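Local atomic coordinates of short chain dehydrogenase/reductase (Acinetobacter baumannii, PDB entry 4IUY), a protein that probably catalyses an NAD(P)-dependent oxidation or reduction, as short-chain dehydrogenases/reductases do. Residues D134-A139 and S176-S181. Sequence-based numbering, arbitrary orientation. Where two conformers were deposited one is given.
Sequences DTNLKA and SPYCAS
N136 reaches across from helix 126-153 to S181 and Y178 on the first turns of helix 176-196, two neighbouring helices of a Rossmann-fold short-chain dehydrogenase/reductase. The axes of the segments 134-139 and 176-181 run almost parallel, in the same direction, 9.2 Å apart at closest. The amide ND2 of N136 donates to OG of S181 (3.3 Å, N-H...O angle 145°), with the hydroxyl close to the plane of the amide. The same ND2 passes 3.5 Å from CD1 of Y178, where amide and phenol planes stand nearly perpendicular, 88° apart. Beside the polar link, CB of N136 presses against OG of S181 at 3.2 Å. One residue further along, the CB atoms of L137 and S181 pack 4.2 Å apart.

A second bond fixes the serine hydroxyl: OG of S181 donates back to the carbonyl O of Y178, one helical turn earlier, at 2.8 Å. With chi1 at 67°, the hydroxyl lies between the backbone N and carbonyl carbon of its own residue, where it can both give this bond and receive the asparagine N-H. ND2 of N136 also donates to the carbonyl O of V115, just after the N-N-A-G motif of the family.

Sequence and placement match the family's active site, with N136 probably the asparagine of the catalytic tetrad and Y178 the tyrosine of the Y-x-x-x-K motif. W129 of the second subunit packs against L137. Helix 126-153 widens here into a pi-type turn, in which N of A139 bonds to O of D134 at 2.7 Å.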
loop_
_atom_site.group_PDB
_atom_site.type_symbol
_atom_site.label_atom_id
_atom_site.label_comp_id
_atom_site.label_asym_id
_atom_site.label_seq_id
_atom_site.Cartn_x
_atom_site.Cartn_y
_atom_site.Cartn_z
ATOM N N ASP D 134 5.203 23.330 4.143
ATOM C CA ASP D 134 4.427 24.030 5.181
ATOM C C ASP D 134 2.993 24.262 4.773
ATOM O O ASP D 134 2.085 24.071 5.579
ATOM C CB ASP D 134 5.058 25.364 5.584
ATOM C CG ASP D 134 6.367 25.177 6.301
ATOM O OD1 ASP D 134 6.720 24.008 6.576
ATOM O OD2 ASP D 134 7.032 26.186 6.588
ATOM N N THR D 135 2.797 24.667 3.522
ATOM C CA THR D 135 1.471 24.863 2.968
ATOM C C THR D 135 0.704 23.542 2.787
ATOM O O THR D 135 -0.479 23.462 3.114
ATOM C CB THR D 135 1.534 25.573 1.606
ATOM O OG1 THR D 135 1.991 26.919 1.786
ATOM C CG2 THR D 135 0.146 25.588 0.936
ATOM N N ASN D 136 1.375 22.506 2.283
ATOM C CA ASN D 136 0.676 21.262 1.950
ATOM C C ASN D 136 0.462 20.319 3.108
ATOM O O ASN D 136 -0.480 19.516 3.083
ATOM C CB ASN D 136 1.382 20.506 0.814
ATOM C CG ASN D 136 1.315 21.235 -0.521
ATOM O OD1 ASN D 136 0.428 22.030 -0.753
ATOM N ND2 ASN D 136 2.263 20.962 -1.399
ATOM N N LEU D 137 1.305 20.430 4.133
ATOM C CA LEU D 137 1.293 19.454 5.230
ATOM C C LEU D 137 1.194 20.130 6.608
ATOM O O LEU D 137 0.328 19.798 7.418
ATOM C CB LEU D 137 2.523 18.556 5.169
ATOM C CG LEU D 137 2.747 17.570 6.319
ATOM C CD1 LEU D 137 1.571 16.577 6.491
ATOM C CD2 LEU D 137 4.050 16.821 6.122
ATOM N N LYS D 138 2.067 21.090 6.877
ATOM C CA LYS D 138 2.025 21.724 8.196
ATOM C C LYS D 138 0.749 22.523 8.446
ATOM O O LYS D 138 0.176 22.442 9.527
ATOM C CB LYS D 138 3.233 22.601 8.435
ATOM C CG LYS D 138 3.319 23.126 9.854
ATOM C CD LYS D 138 4.587 23.925 10.020
ATOM C CE LYS D 138 4.625 24.620 11.382
ATOM N NZ LYS D 138 5.787 25.570 11.469
ATOM N N ALA D 139 0.317 23.313 7.470
ATOM C CA ALA D 139 -0.893 24.112 7.647
ATOM C C ALA D 139 -2.172 23.304 7.890
ATOM O O ALA D 139 -2.913 23.611 8.826
ATOM C CB ALA D 139 -1.070 25.117 6.517
ATOM N N SER D 176 9.075 16.736 -6.401
ATOM C CA SER D 176 9.486 16.005 -5.196
ATOM C C SER D 176 8.951 16.551 -3.844
ATOM O O SER D 176 8.449 15.773 -3.026
ATOM C CB SER D 176 11.009 15.765 -5.185
ATOM O OG SER D 176 11.711 16.866 -5.729
ATOM N N PRO D 177 9.045 17.873 -3.601
ATOM C CA PRO D 177 8.518 18.323 -2.299
ATOM C C PRO D 177 7.004 18.124 -2.180
ATOM O O PRO D 177 6.524 17.744 -1.108
ATOM C CB PRO D 177 8.868 19.827 -2.266
ATOM C CG PRO D 177 9.998 19.984 -3.270
ATOM C CD PRO D 177 9.665 18.987 -4.351
ATOM N N TYR D 178 6.283 18.317 -3.281
ATOM C CA TYR D 178 4.837 18.100 -3.311
ATOM C C TYR D 178 4.494 16.628 -2.985
ATOM O O TYR D 178 3.619 16.368 -2.160
ATOM C CB TYR D 178 4.303 18.502 -4.680
ATOM C CG TYR D 178 2.813 18.422 -4.867
ATOM C CD1 TYR D 178 2.003 19.528 -4.600
ATOM C CD2 TYR D 178 2.208 17.259 -5.367
ATOM C CE1 TYR D 178 0.654 19.480 -4.800
ATOM C CE2 TYR D 178 0.850 17.206 -5.569
ATOM C CZ TYR D 178 0.079 18.333 -5.292
ATOM O OH TYR D 178 -1.279 18.315 -5.493
ATOM N N CYS D 179 5.170 15.686 -3.644
ATOM C CA CYS D 179 4.985 14.250 -3.365
ATOM C C CYS D 179 5.273 13.909 -1.910
ATOM O O CYS D 179 4.515 13.167 -1.288
ATOM C CB CYS D 179 5.876 13.378 -4.267
ATOM S SG CYS D 179 5.298 13.362 -5.993
ATOM N N ALA D 180 6.375 14.431 -1.373
ATOM C CA ALA D 180 6.704 14.140 0.023
ATOM C C ALA D 180 5.596 14.660 0.965
ATOM O O ALA D 180 5.171 13.960 1.894
ATOM C CB ALA D 180 8.068 14.720 0.392
ATOM N N SER D 181 5.129 15.886 0.714
ATOM C CA SER D 181 4.154 16.521 1.585
ATOM C C SER D 181 2.803 15.808 1.515
ATOM O O SER D 181 2.154 15.585 2.551
ATOM C CB SER D 181 4.043 18.023 1.264
ATOM O OG SER D 181 3.489 18.245 -0.026
#